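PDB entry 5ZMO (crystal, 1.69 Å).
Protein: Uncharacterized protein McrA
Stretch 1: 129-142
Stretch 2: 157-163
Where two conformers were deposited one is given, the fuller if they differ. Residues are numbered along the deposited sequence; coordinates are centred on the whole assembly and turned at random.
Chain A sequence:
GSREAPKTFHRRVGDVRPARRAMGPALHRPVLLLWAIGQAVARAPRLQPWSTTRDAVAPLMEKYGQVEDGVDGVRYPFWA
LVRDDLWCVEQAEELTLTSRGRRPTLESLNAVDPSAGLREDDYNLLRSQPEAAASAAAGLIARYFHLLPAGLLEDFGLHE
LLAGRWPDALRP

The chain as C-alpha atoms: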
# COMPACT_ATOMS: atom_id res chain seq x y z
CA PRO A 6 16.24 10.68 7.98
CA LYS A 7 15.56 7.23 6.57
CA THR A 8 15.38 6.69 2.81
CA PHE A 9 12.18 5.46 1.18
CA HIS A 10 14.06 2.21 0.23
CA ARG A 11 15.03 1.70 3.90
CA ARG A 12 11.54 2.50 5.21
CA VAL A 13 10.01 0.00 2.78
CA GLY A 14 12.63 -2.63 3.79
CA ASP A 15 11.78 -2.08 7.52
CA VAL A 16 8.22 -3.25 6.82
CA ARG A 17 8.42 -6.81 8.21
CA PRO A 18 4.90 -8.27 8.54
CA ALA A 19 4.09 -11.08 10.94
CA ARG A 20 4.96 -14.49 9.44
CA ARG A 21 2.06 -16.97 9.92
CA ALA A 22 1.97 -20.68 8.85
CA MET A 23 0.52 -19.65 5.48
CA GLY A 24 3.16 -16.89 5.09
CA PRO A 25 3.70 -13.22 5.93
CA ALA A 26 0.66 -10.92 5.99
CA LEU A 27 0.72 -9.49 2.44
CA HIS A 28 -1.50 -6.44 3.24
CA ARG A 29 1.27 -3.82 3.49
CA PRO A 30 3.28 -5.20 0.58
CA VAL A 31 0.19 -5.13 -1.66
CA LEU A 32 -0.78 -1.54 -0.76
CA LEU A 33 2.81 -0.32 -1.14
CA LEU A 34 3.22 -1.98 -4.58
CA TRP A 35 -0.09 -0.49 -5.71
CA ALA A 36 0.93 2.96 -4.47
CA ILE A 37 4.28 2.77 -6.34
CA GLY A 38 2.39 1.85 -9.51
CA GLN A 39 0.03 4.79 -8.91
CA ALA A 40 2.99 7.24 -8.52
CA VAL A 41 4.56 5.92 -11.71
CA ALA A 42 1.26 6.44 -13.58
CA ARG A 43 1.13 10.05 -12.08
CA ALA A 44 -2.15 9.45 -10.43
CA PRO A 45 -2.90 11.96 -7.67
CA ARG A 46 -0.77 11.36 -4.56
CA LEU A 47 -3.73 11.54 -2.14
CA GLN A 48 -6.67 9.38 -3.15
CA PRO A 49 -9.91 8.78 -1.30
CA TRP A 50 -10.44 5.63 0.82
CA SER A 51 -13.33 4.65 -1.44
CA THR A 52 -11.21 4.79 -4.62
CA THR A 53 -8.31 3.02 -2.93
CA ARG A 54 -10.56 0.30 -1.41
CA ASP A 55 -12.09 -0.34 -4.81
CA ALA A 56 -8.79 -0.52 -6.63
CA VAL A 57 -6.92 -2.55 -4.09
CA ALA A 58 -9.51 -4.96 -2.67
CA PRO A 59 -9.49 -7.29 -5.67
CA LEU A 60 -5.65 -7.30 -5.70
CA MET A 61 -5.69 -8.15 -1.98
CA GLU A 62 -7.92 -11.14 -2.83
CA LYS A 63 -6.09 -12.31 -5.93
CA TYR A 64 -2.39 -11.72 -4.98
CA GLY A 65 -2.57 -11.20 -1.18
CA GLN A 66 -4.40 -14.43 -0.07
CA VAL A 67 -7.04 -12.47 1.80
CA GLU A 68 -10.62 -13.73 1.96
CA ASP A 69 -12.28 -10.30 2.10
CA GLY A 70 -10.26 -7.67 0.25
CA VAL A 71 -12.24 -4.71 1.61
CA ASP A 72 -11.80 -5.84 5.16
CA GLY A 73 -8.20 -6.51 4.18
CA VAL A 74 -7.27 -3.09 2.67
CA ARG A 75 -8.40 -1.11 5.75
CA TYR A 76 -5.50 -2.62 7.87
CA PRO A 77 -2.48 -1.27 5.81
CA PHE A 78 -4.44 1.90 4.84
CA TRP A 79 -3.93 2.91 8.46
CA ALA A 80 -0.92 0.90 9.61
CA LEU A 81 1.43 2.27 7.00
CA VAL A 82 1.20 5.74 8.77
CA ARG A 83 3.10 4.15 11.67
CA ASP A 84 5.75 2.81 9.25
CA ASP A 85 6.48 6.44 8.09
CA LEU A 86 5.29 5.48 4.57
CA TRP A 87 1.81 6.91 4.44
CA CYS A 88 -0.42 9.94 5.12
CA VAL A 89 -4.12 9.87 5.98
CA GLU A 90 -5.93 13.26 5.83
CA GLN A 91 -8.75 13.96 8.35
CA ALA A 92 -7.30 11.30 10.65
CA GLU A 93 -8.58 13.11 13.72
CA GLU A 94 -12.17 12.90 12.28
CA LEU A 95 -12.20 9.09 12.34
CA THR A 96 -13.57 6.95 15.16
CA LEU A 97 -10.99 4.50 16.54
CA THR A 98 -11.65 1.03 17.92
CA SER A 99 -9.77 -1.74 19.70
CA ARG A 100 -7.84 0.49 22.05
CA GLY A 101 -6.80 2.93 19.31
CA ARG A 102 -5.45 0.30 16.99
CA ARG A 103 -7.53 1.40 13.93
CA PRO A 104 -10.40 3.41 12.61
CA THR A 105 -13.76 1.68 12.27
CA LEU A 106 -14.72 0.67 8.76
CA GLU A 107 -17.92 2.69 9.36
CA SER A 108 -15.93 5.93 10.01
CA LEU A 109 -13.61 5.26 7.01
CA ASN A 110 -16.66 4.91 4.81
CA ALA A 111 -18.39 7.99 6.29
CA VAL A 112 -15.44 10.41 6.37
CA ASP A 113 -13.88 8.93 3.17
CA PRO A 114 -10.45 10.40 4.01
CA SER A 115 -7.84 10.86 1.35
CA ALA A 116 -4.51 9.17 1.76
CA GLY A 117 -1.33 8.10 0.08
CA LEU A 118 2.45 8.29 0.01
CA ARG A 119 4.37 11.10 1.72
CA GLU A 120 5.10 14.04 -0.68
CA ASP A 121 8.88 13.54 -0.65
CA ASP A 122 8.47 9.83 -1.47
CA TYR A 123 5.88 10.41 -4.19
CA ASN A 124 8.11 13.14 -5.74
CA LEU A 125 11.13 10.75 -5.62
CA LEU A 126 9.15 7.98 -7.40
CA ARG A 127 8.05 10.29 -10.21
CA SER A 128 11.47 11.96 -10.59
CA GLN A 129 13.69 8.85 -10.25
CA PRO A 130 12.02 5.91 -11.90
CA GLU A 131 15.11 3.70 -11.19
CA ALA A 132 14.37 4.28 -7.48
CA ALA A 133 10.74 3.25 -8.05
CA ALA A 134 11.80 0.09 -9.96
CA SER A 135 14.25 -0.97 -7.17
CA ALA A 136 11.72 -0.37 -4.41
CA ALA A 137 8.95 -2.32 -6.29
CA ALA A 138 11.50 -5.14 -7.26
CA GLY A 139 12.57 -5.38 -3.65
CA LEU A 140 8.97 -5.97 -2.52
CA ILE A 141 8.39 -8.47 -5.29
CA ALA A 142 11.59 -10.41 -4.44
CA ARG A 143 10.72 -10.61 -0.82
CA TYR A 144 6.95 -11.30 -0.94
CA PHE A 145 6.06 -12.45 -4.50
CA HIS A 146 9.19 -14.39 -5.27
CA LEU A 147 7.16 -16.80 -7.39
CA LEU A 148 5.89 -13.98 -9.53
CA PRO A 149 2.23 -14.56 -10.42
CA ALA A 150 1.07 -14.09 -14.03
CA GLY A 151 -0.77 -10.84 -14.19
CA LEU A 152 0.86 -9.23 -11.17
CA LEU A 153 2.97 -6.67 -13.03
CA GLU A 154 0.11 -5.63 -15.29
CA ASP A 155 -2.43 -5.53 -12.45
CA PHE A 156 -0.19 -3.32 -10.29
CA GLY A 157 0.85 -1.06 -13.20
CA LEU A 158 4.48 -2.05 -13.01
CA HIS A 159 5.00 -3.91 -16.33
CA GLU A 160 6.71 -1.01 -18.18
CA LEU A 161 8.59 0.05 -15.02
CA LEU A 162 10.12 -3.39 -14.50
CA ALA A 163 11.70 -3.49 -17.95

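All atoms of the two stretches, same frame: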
# COMPACT_ATOMS: atom_id res chain seq x y z
N GLN A 129 12.63 9.85 -10.11
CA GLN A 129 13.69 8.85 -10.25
C GLN A 129 13.03 7.52 -10.41
O GLN A 129 12.77 6.80 -9.39
CB GLN A 129 14.63 8.87 -9.05
CG GLN A 129 15.39 10.16 -8.84
CD GLN A 129 16.53 10.30 -9.85
OE1 GLN A 129 16.45 11.04 -10.86
NE2 GLN A 129 17.61 9.65 -9.55
N PRO A 130 12.68 7.18 -11.63
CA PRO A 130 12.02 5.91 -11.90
C PRO A 130 12.87 4.68 -11.55
O PRO A 130 12.29 3.68 -11.11
CB PRO A 130 11.69 6.00 -13.40
CG PRO A 130 11.54 7.45 -13.62
CD PRO A 130 12.69 8.01 -12.86
N GLU A 131 14.20 4.77 -11.64
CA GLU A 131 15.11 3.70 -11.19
C GLU A 131 14.93 3.39 -9.69
O GLU A 131 15.02 2.23 -9.28
CB GLU A 131 16.60 4.00 -11.57
CG GLU A 131 17.48 2.76 -11.79
CD GLU A 131 19.00 3.01 -11.94
OE1 GLU A 131 19.74 2.01 -11.94
OE2 GLU A 131 19.51 4.16 -12.09
N ALA A 132 14.66 4.43 -8.89
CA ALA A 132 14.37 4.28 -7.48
C ALA A 132 13.01 3.64 -7.26
O ALA A 132 12.89 2.85 -6.34
CB ALA A 132 14.44 5.60 -6.76
N ALA A 133 12.02 3.95 -8.10
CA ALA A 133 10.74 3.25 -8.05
C ALA A 133 10.87 1.74 -8.39
O ALA A 133 10.33 0.88 -7.70
CB ALA A 133 9.74 3.91 -8.96
N ALA A 134 11.47 1.46 -9.54
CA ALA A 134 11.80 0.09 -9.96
C ALA A 134 12.48 -0.73 -8.81
O ALA A 134 12.05 -1.84 -8.51
CB ALA A 134 12.69 0.13 -11.21
N SER A 135 13.51 -0.19 -8.17
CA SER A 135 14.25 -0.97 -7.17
C SER A 135 13.42 -1.18 -5.94
O SER A 135 13.41 -2.28 -5.40
CB SER A 135 15.60 -0.34 -6.81
OG SER A 135 15.43 0.76 -5.96
N ALA A 136 12.66 -0.16 -5.52
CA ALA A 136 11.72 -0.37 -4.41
C ALA A 136 10.62 -1.42 -4.74
O ALA A 136 10.31 -2.28 -3.91
CB ALA A 136 11.08 0.94 -3.94
N ALA A 137 10.03 -1.37 -5.94
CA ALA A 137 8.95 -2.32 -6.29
C ALA A 137 9.57 -3.78 -6.46
O ALA A 137 9.04 -4.76 -5.93
CB ALA A 137 8.27 -1.90 -7.58
N ALA A 138 10.75 -3.86 -7.08
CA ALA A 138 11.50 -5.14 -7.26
C ALA A 138 11.87 -5.74 -5.93
O ALA A 138 11.75 -6.93 -5.74
CB ALA A 138 12.73 -4.94 -8.10
N GLY A 139 12.30 -4.91 -4.99
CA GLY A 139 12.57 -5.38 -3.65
C GLY A 139 11.37 -6.01 -3.00
O GLY A 139 11.47 -7.08 -2.36
N LEU A 140 10.20 -5.37 -3.10
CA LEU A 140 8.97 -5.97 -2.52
C LEU A 140 8.58 -7.26 -3.22
O LEU A 140 8.15 -8.19 -2.60
CB LEU A 140 7.80 -4.99 -2.58
CG LEU A 140 7.83 -3.85 -1.60
CD1 LEU A 140 6.85 -2.76 -1.94
CD2 LEU A 140 7.49 -4.43 -0.22
N ILE A 141 8.73 -7.29 -4.53
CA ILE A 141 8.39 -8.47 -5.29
C ILE A 141 9.34 -9.63 -4.95
O ILE A 141 8.84 -10.76 -4.78
CB ILE A 141 8.41 -8.19 -6.81
CG1 ILE A 141 7.16 -7.39 -7.17
CG2 ILE A 141 8.41 -9.48 -7.62
CD1 ILE A 141 7.23 -6.67 -8.50
N ALA A 142 10.62 -9.35 -4.77
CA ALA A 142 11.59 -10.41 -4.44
C ALA A 142 11.32 -10.97 -3.10
O ALA A 142 11.42 -12.19 -2.89
CB ALA A 142 13.02 -9.91 -4.49
N GLY A 157 0.29 -2.10 -12.39
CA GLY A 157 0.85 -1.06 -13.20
C GLY A 157 2.35 -0.93 -13.26
O GLY A 157 2.87 0.15 -13.39
N LEU A 158 3.07 -2.05 -13.15
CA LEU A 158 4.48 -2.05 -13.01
C LEU A 158 5.18 -2.77 -14.19
O LEU A 158 6.38 -2.93 -14.17
CB LEU A 158 4.83 -2.77 -11.71
CG LEU A 158 4.26 -2.15 -10.42
CD1 LEU A 158 4.61 -3.08 -9.29
CD2 LEU A 158 4.87 -0.82 -10.14
N HIS A 159 4.42 -3.18 -15.20
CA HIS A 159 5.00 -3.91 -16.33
C HIS A 159 6.08 -3.10 -17.10
O HIS A 159 7.21 -3.56 -17.32
CB HIS A 159 3.92 -4.38 -17.28
CG HIS A 159 4.43 -5.29 -18.37
ND1 HIS A 159 4.49 -6.66 -18.22
CD2 HIS A 159 4.92 -5.02 -19.60
CE1 HIS A 159 4.98 -7.20 -19.33
NE2 HIS A 159 5.25 -6.22 -20.17
N GLU A 160 5.74 -1.88 -17.47
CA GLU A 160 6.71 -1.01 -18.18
C GLU A 160 7.89 -0.65 -17.25
O GLU A 160 9.06 -0.73 -17.65
CB GLU A 160 5.99 0.23 -18.75
CG GLU A 160 5.21 -0.03 -20.05
CD GLU A 160 4.16 -1.16 -19.97
OE1 GLU A 160 3.26 -1.11 -19.09
OE2 GLU A 160 4.22 -2.12 -20.79
N LEU A 161 7.58 -0.34 -15.99
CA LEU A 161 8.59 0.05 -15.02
C LEU A 161 9.66 -1.02 -14.90
O LEU A 161 10.83 -0.69 -14.95
CB LEU A 161 7.97 0.35 -13.64
CG LEU A 161 8.90 0.72 -12.48
CD1 LEU A 161 9.44 2.13 -12.65
CD2 LEU A 161 8.18 0.63 -11.14
N LEU A 162 9.23 -2.28 -14.77
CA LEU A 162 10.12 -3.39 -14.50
C LEU A 162 10.49 -4.02 -15.85
O LEU A 162 10.00 -5.06 -16.26
CB LEU A 162 9.48 -4.30 -13.45
CG LEU A 162 9.36 -3.61 -12.08
CD1 LEU A 162 8.59 -4.36 -11.00
CD2 LEU A 162 10.72 -3.30 -11.55
N ALA A 163 11.39 -3.31 -16.53
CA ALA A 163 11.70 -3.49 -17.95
C ALA A 163 12.69 -4.64 -18.19
O ALA A 163 13.79 -4.65 -17.64
CB ALA A 163 12.26 -2.17 -18.51

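The contact follows a simple rule: a helix surfaced with alanines offers shallow ground, and three leucines from a short, less regular segment supply the bumps. Stretch 1 is helical from P130 through A142, with Q129 at the N-cap position and the usual i to i+4 ladder behind it, for example A138 N to A134 O at 2.8 Å. Stretch 2 leaves a preceding helix at G157, whose positive phi, a conformation glycine tolerates well, belongs to a Schellman motif. The chain then makes a single turn, closed by L162 N to L158 O at 3.0 Å, with H159 to L161 in helical phi/psi. That turn brings L158, L161 and L162 to the helix, while H159 and E160 stay out of reach.

No hydrogen bond crosses between the stretches. The helix spends its backbone groups on itself, and what remains for the partner is apolar surface and close fit. The backbones come nearest at A134 and L162, whose CA atoms lie 6.0 Å apart, and stand farther off at A137 and L158, CA to CA 8.1 Å; with alanine on the helix side at both, the leucines fill the space between.

L161 gives up the most surface, 72 Å². With chi1 t and chi2 p, it forks over the first turns of the helix. L161 CD1 reaches P130 O at 3.6 Å, and L161 CD2 reaches A137 CB at 4.4 Å; both CD1 and CD2 of L161 lie 3.8 Å from A134 N, and L161 CD1 is 4.1 Å from A133 CB. Both methyls of L161 thus rest on backbone as well as on alanine CB atoms, a depth that the short alanine side chains leave accessible. A134 CB touches the fork itself, 4.0 Å from L161 CG.

L162, in the m,t rotamer, covers the next part of the surface. Its CD2 lies 3.6 Å from A134 O and 4.0 Å from A134 CB, and reaches A138 CB at 4.3 Å. Its CD1 meets A137 CB at 4.2 Å and I141 CD1 at 3.7 Å. Here the helix contributes a bump of its own: I141, one turn beyond A137, extends its longer side chain to meet the leucine.

A137 is the meeting point of all three leucines. Its CA-to-CB bond points toward stretch 2, and A137 CB also packs against L158 CD1 at 4.2 Å, so one small side chain serves as the common floor for three large ones. L158 is buried, anchoring the start of the turn. The whole fit hides only 307 Å², summed over both sides: a compact contact built from shape and apolar packing.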